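Local coordinates for inositol 2-dehydrogenase (Sinorhizobium meliloti, PDB 4HKT), which catalyses the NAD-dependent oxidation of myo-inositol to 2-keto-myo-inositol (scyllo-inosose), the first step of myo-inositol degradation, at the interface of chains A and B and the interface of chains A and C. Sequence-based numbering; all coordinates share one arbitrary frame. Chains: chain A/B/C, Inositol 2-dehydrogenase.

Contact 1: the interface of chains A and B. Residues chain A 132, 135, 140, 248-250; chain B 259-262.
B:Ile261 turns CG1 anti to its own carbonyl carbon (chi1 -58°), and the nearly straight second torsion carries CD1 on to A:Arg140, whose chain is bent at chi3 (89°). The two side chains meet at about a right angle: the B:Ile261 CD1 methyl sits over the centre of one face of the guanidinium, 3.5 Å from A:Arg140 CZ, in an apolar contact that uses none of the group's N-H bonds. An alanine in place of A:Arg140 would probably leave B:Ile261 CD1 without this flat cover and open a gap at the end of the isoleucine. Nearer the backbone, B:Ile261 lies beside A:Val249, both pointing the same way, with A:Val249 CG2 3.6 Å from B:Ile261 CG1. A:Ala135 CB adds a looser contact, 4.0 Å from B:Ile261 CD1. About one turn earlier in helix 127-137, A:Val132 reaches B:Ile259 branch to branch, A:Val132 CG2 to B:Ile259 CG2 at 3.8 Å.

Beneath these side chains the two backbones are joined as antiparallel strands. A:Ala248 and B:Ala262 exchange a pair of hydrogen bonds, A:Ala248 N to B:Ala262 O at 2.9 Å and B:Ala262 N to A:Ala248 O at 2.8 Å. A:Ala250 and B:Glu260 form the next pair, A:Ala250 N to B:Glu260 O and B:Glu260 N to A:Ala250 O, both at 3.0 Å, and A:Val249 and B:Ile261 face each other between the two pairs. Strand 248-251 of chain A thus lies edge to edge with strand 259-263 of chain B, carrying one sheet across the subunit boundary, with helix 127-137 and the following A:Arg140 loop packed over its isoleucine-bearing face.

Contact 2: the interface of chains A and C. Residues chain A 194, 212-214, 225-227; chain C 146, 215, 223, 225.
Strands of the C-terminal domain typical of the Gfo/Idh/MocA family meet here through their side chains, strands 188-196, 211-218 and 223-229 of chain A against strands 144-152, 211-218 and 223-229 of chain C. The polar centre is the side-chain amide oxygen of C:Gln223, which accepts two hydroxyl hydrogen bonds. A:Ser213 OG donates to C:Gln223 OE1 at 2.8 Å, tilted 33° from the amide plane, while A:Thr194 OG1 donates to the same OE1 at 3.0 Å from the opposite face. The threonine hydroxyl stands 49° out of the plane and off the lone pairs, a less favourable approach than that of the serine. A:Thr194 places OG1 between its backbone N and carbonyl carbon (chi1 60°), which turns the hydroxyl to the glutamine as the two side chains slide past each other in opposite directions. Held from both faces, the oxygen end of C:Gln223 is probably restricted in its rotation.

Apolar groups flank this bond pair. A:Thr194 and C:Ile215 reach toward each other tip to tip, A:Thr194 CG2 and C:Ile215 CG2 lying 3.7 Å apart. C:Ile225, which buries more surface than any other residue of this patch, extends its CG1 branch to the two serines: C:Ile225 CD1 lies 3.8 Å from A:Ser213 CB and 3.8 Å from A:Ser227 CB. Its other branch runs alongside A:Ile225, the same residue of the partner chain, C:Ile225 CG2 standing 3.9 Å from A:Ile225 CD1; the modelled contact between their two CG2 methyls is too short to be trusted. Beside A:Ser213, the chain of selenomethionine C:Met146 bends at chi3 and brings its terminal methyl, C:Met146 CE, 3.4 Å from A:Ser213 OG, the hydroxyl oxygen, and 3.7 Å from A:Ser227 OG.

Contact 1: the interface of chains A and B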
ATOM      1  N   VAL A 132       7.160 -13.912  -9.604  1.00 15.95           N
ATOM      2  CA  VAL A 132       7.198 -14.562  -8.332  1.00 16.37           C
ATOM      3  C   VAL A 132       8.030 -15.827  -8.487  1.00 18.19           C
ATOM      4  O   VAL A 132       8.948 -16.108  -7.711  1.00 18.19           O
ATOM      5  CB  VAL A 132       5.780 -14.924  -7.824  1.00 15.66           C
ATOM      6  CG1 VAL A 132       5.859 -15.946  -6.696  1.00 15.67           C
ATOM      7  CG2 VAL A 132       5.015 -13.676  -7.397  1.00 15.82           C
ATOM      8  N   ALA A 135      11.702 -14.973  -8.831  1.00 21.77           N
ATOM      9  CA  ALA A 135      12.264 -14.758  -7.497  1.00 20.78           C
ATOM     10  C   ALA A 135      12.592 -16.052  -6.780  1.00 20.49           C
ATOM     11  O   ALA A 135      13.672 -16.182  -6.160  1.00 20.04           O
ATOM     12  CB  ALA A 135      11.354 -13.900  -6.655  1.00 21.53           C
ATOM     13  N   ARG A 140      15.710 -16.177  -3.875  1.00 21.11           N
ATOM     14  CA  ARG A 140      15.431 -15.064  -2.983  0.50 22.19           C
ATOM     15  C   ARG A 140      14.573 -15.437  -1.774  1.00 21.48           C
ATOM     16  O   ARG A 140      14.616 -14.750  -0.756  1.00 21.28           O
ATOM     17  CB  ARG A 140      14.867 -13.893  -3.756  0.50 23.81           C
ATOM     18  CG  ARG A 140      15.890 -13.358  -4.747  0.50 25.14           C
ATOM     19  CD  ARG A 140      15.300 -12.288  -5.619  0.50 26.13           C
ATOM     20  NE  ARG A 140      15.444 -10.967  -5.023  0.50 27.69           N
ATOM     21  CZ  ARG A 140      14.942  -9.872  -5.568  0.50 28.70           C
ATOM     22  NH1 ARG A 140      14.266  -9.953  -6.697  0.50 30.44           N
ATOM     23  NH2 ARG A 140      15.104  -8.701  -4.985  0.50 31.03           N
ATOM     24  N   ALA A 248       9.600 -14.412   1.982  1.00 16.64           N
ATOM     25  CA  ALA A 248       8.344 -14.748   1.310  1.00 16.63           C
ATOM     26  C   ALA A 248       8.190 -13.826   0.161  1.00 17.04           C
ATOM     27  O   ALA A 248       8.806 -12.753   0.141  1.00 15.41           O
ATOM     28  CB  ALA A 248       7.180 -14.624   2.294  1.00 15.96           C
ATOM     29  N   VAL A 249       7.379 -14.239  -0.819  1.00 15.15           N
ATOM     30  CA  VAL A 249       7.157 -13.460  -1.995  1.00 15.05           C
ATOM     31  C   VAL A 249       5.682 -13.593  -2.384  1.00 15.31           C
ATOM     32  O   VAL A 249       5.086 -14.650  -2.201  1.00 14.76           O
ATOM     33  CB  VAL A 249       8.140 -13.867  -3.120  1.00 15.83           C
ATOM     34  CG1 VAL A 249       7.941 -15.350  -3.509  1.00 16.76           C
ATOM     35  CG2 VAL A 249       7.966 -12.959  -4.310  1.00 17.84           C
ATOM     36  N   ALA A 250       5.094 -12.494  -2.802  1.00 15.76           N
ATOM     37  CA  ALA A 250       3.681 -12.411  -3.197  1.00 17.13           C
ATOM     38  C   ALA A 250       3.425 -11.507  -4.401  1.00 17.42           C
ATOM     39  O   ALA A 250       4.193 -10.614  -4.710  1.00 16.36           O
ATOM     40  CB  ALA A 250       2.834 -11.976  -2.019  1.00 17.09           C
TER
ATOM     41  N   ILE B 259       5.043  -7.232  -7.536  1.00 20.13           N
ATOM     42  CA  ILE B 259       5.362  -8.240  -6.539  1.00 18.44           C
ATOM     43  C   ILE B 259       6.002  -7.556  -5.337  1.00 19.04           C
ATOM     44  O   ILE B 259       6.387  -6.366  -5.394  1.00 20.23           O
ATOM     45  CB  ILE B 259       6.253  -9.403  -7.045  1.00 19.72           C
ATOM     46  CG1 ILE B 259       7.667  -8.945  -7.351  1.00 19.70           C
ATOM     47  CG2 ILE B 259       5.627 -10.058  -8.263  1.00 20.92           C
ATOM     48  CD1 ILE B 259       8.634 -10.110  -7.464  1.00 20.01           C
ATOM     49  N   GLU B 260       6.120  -8.318  -4.271  1.00 18.65           N
ATOM     50  CA  GLU B 260       6.741  -7.860  -3.051  1.00 19.63           C
ATOM     51  C   GLU B 260       7.463  -9.035  -2.411  1.00 18.99           C
ATOM     52  O   GLU B 260       6.871 -10.096  -2.275  1.00 19.14           O
ATOM     53  CB  GLU B 260       5.668  -7.312  -2.133  1.00 19.89           C
ATOM     54  CG  GLU B 260       6.255  -6.791  -0.848  1.00 23.12           C
ATOM     55  CD  GLU B 260       5.283  -5.980  -0.050  1.00 22.76           C
ATOM     56  OE1 GLU B 260       4.272  -6.553   0.368  1.00 22.01           O
ATOM     57  OE2 GLU B 260       5.553  -4.784   0.169  1.00 26.73           O
ATOM     58  N   ILE B 261       8.734  -8.843  -2.008  1.00 18.59           N
ATOM     59  CA  ILE B 261       9.506  -9.877  -1.340  1.00 18.75           C
ATOM     60  C   ILE B 261       9.804  -9.408   0.077  1.00 19.52           C
ATOM     61  O   ILE B 261      10.168  -8.242   0.275  1.00 19.87           O
ATOM     62  CB  ILE B 261      10.819 -10.152  -2.090  1.00 20.81           C
ATOM     63  CG1 ILE B 261      10.514 -10.563  -3.530  1.00 22.54           C
ATOM     64  CG2 ILE B 261      11.638 -11.248  -1.416  1.00 21.44           C
ATOM     65  CD1 ILE B 261      11.691 -10.575  -4.480  1.00 23.79           C
ATOM     66  N   ALA B 262       9.639 -10.283   1.060  1.00 18.51           N
ATOM     67  CA  ALA B 262       9.822  -9.905   2.467  1.00 18.37           C
ATOM     68  C   ALA B 262      10.925 -10.752   3.053  1.00 19.26           C
ATOM     69  O   ALA B 262      10.921 -11.965   2.903  1.00 15.79           O
ATOM     70  CB  ALA B 262       8.539 -10.115   3.247  1.00 18.41           C
TER

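Contact 2: the interface of chains A and C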
ATOM      1  N   THR A 194     -12.604 -28.949   1.594  1.00 14.99           N
ATOM      2  CA  THR A 194     -13.915 -28.736   2.146  1.00 14.48           C
ATOM      3  C   THR A 194     -14.663 -27.860   1.162  1.00 13.34           C
ATOM      4  O   THR A 194     -14.072 -27.229   0.297  1.00 13.06           O
ATOM      5  CB  THR A 194     -13.858 -28.010   3.482  1.00 15.27           C
ATOM      6  OG1 THR A 194     -13.220 -26.738   3.281  1.00 17.24           O
ATOM      7  CG2 THR A 194     -13.100 -28.827   4.521  1.00 16.30           C
ATOM      8  N   VAL A 212     -14.943 -23.071  -1.725  1.00 14.08           N
ATOM      9  CA  VAL A 212     -14.110 -24.198  -1.424  1.00 12.96           C
ATOM     10  C   VAL A 212     -12.710 -23.870  -0.879  1.00 12.54           C
ATOM     11  O   VAL A 212     -12.113 -22.839  -1.196  1.00 12.61           O
ATOM     12  CB  VAL A 212     -14.019 -25.147  -2.626  1.00 14.03           C
ATOM     13  CG1 VAL A 212     -15.417 -25.521  -3.125  1.00 15.44           C
ATOM     14  CG2 VAL A 212     -13.186 -24.558  -3.763  1.00 13.99           C
ATOM     15  N   SER A 213     -12.229 -24.769  -0.034  1.00 12.67           N
ATOM     16  CA  SER A 213     -10.920 -24.671   0.575  1.00 12.41           C
ATOM     17  C   SER A 213     -10.181 -25.968   0.367  1.00 13.11           C
ATOM     18  O   SER A 213     -10.756 -27.045   0.497  1.00 11.74           O
ATOM     19  CB  SER A 213     -11.040 -24.381   2.074  1.00 13.37           C
ATOM     20  OG  SER A 213     -11.860 -23.272   2.293  1.00 14.19           O
ATOM     21  N   VAL A 214      -8.884 -25.863   0.022  1.00 14.17           N
ATOM     22  CA  VAL A 214      -8.071 -27.037  -0.265  1.00 13.51           C
ATOM     23  C   VAL A 214      -6.648 -26.924   0.303  1.00 13.74           C
ATOM     24  O   VAL A 214      -6.037 -25.852   0.270  1.00 14.73           O
ATOM     25  CB  VAL A 214      -7.883 -27.296  -1.767  1.00 13.89           C
ATOM     26  CG1 VAL A 214      -7.243 -28.649  -1.972  1.00 15.07           C
ATOM     27  CG2 VAL A 214      -9.167 -27.264  -2.554  1.00 14.94           C
ATOM     28  N   ILE A 225      -2.164 -24.041   0.262  1.00 16.42           N
ATOM     29  CA  ILE A 225      -3.542 -23.799   0.607  1.00 16.60           C
ATOM     30  C   ILE A 225      -4.163 -22.982  -0.495  1.00 16.09           C
ATOM     31  O   ILE A 225      -3.598 -21.980  -0.955  1.00 16.19           O
ATOM     32  CB  ILE A 225      -3.658 -23.074   1.936  1.00 19.71           C
ATOM     33  CG1 ILE A 225      -3.095 -23.913   3.074  1.00 20.42           C
ATOM     34  CG2 ILE A 225      -5.103 -22.788   2.228  1.00 23.31           C
ATOM     35  CD1 ILE A 225      -2.863 -23.092   4.321  1.00 23.52           C
ATOM     36  N   ILE A 226      -5.345 -23.421  -0.927  1.00 16.02           N
ATOM     37  CA  ILE A 226      -6.101 -22.772  -1.967  1.00 15.03           C
ATOM     38  C   ILE A 226      -7.482 -22.350  -1.417  1.00 14.63           C
ATOM     39  O   ILE A 226      -8.160 -23.159  -0.779  1.00 13.80           O
ATOM     40  CB  ILE A 226      -6.271 -23.688  -3.203  1.00 15.23           C
ATOM     41  CG1 ILE A 226      -4.933 -23.974  -3.877  1.00 15.52           C
ATOM     42  CG2 ILE A 226      -7.117 -22.971  -4.259  1.00 16.59           C
ATOM     43  CD1 ILE A 226      -4.951 -25.216  -4.769  1.00 15.35           C
ATOM     44  N   SER A 227      -7.863 -21.096  -1.660  1.00 14.11           N
ATOM     45  CA  SER A 227      -9.181 -20.570  -1.299  1.00 15.08           C
ATOM     46  C   SER A 227      -9.872 -20.093  -2.585  1.00 14.55           C
ATOM     47  O   SER A 227      -9.304 -19.288  -3.301  1.00 14.82           O
ATOM     48  CB  SER A 227      -9.008 -19.348  -0.362  1.00 16.28           C
ATOM     49  OG  SER A 227     -10.243 -18.759   0.006  1.00 18.65           O
TER
HETATM   50  N   MSE C 146     -15.857 -17.030   4.123  1.00 16.43           N
HETATM   51  CA  MSE C 146     -14.549 -17.716   4.105  1.00 17.17           C
HETATM   52  C   MSE C 146     -13.544 -16.844   4.825  1.00 16.73           C
HETATM   53  O   MSE C 146     -13.424 -15.670   4.527  1.00 19.47           O
HETATM   54  CB  MSE C 146     -14.114 -17.954   2.660  1.00 17.34           C
HETATM   55  CG  MSE C 146     -15.181 -18.766   1.917  1.00 20.60           C
HETATM   56 SE   MSE C 146     -14.609 -19.234   0.116  1.00 23.51          SE
HETATM   57  CE  MSE C 146     -13.377 -20.623   0.751  1.00 21.18           C
ATOM     58  N   ILE C 215      -8.125 -26.451   7.926  1.00 14.49           N
ATOM     59  CA  ILE C 215      -9.418 -25.968   7.486  1.00 15.44           C
ATOM     60  C   ILE C 215     -10.469 -26.349   8.531  1.00 15.49           C
ATOM     61  O   ILE C 215     -10.606 -27.533   8.885  1.00 15.37           O
ATOM     62  CB  ILE C 215      -9.884 -26.572   6.148  1.00 15.87           C
ATOM     63  CG1 ILE C 215      -8.863 -26.401   5.049  1.00 15.65           C
ATOM     64  CG2 ILE C 215     -11.214 -25.927   5.739  1.00 16.13           C
ATOM     65  CD1 ILE C 215      -9.117 -27.351   3.866  1.00 15.72           C
ATOM     66  N   GLN C 223     -16.171 -21.568   6.035  1.00 15.07           N
ATOM     67  CA  GLN C 223     -14.841 -22.149   6.149  1.00 14.80           C
ATOM     68  C   GLN C 223     -13.748 -21.171   6.590  1.00 16.42           C
ATOM     69  O   GLN C 223     -13.698 -20.010   6.139  1.00 16.22           O
ATOM     70  CB  GLN C 223     -14.461 -22.753   4.822  1.00 14.48           C
ATOM     71  CG  GLN C 223     -15.351 -23.914   4.375  1.00 13.88           C
ATOM     72  CD  GLN C 223     -15.433 -24.001   2.867  1.00 14.64           C
ATOM     73  OE1 GLN C 223     -14.445 -24.261   2.222  1.00 15.51           O
ATOM     74  NE2 GLN C 223     -16.608 -23.770   2.304  1.00 14.74           N
ATOM     75  N   ILE C 225      -9.532 -21.117   6.873  1.00 16.12           N
ATOM     76  CA  ILE C 225      -8.278 -21.701   6.593  1.00 17.32           C
ATOM     77  C   ILE C 225      -7.249 -21.023   7.478  1.00 17.24           C
ATOM     78  O   ILE C 225      -7.207 -19.787   7.583  1.00 18.68           O
ATOM     79  CB  ILE C 225      -7.891 -21.412   5.142  1.00 19.59           C
ATOM     80  CG1 ILE C 225      -8.906 -21.966   4.174  1.00 21.03           C
ATOM     81  CG2 ILE C 225      -6.562 -22.040   4.811  1.00 22.80           C
ATOM     82  CD1 ILE C 225      -8.617 -21.592   2.723  1.00 20.41           C
TER

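The C-alpha centres of contact 1 and contact 2 lie about 23 Å apart, and chain A takes part in both with different strands. Contact 1 extends a sheet into chain B by backbone pairing through the short strands 248-251 and 259-263, whereas contact 2 presses sheet surfaces of chains A and C together through side chains, with strand 223-229 used by both chains. Each interface is two-fold symmetric, so each contact has a twin with the chains exchanged. Two different two-fold interfaces on each subunit could together build the four-chain assembly, which may be the biological form, though the structure alone does not show it.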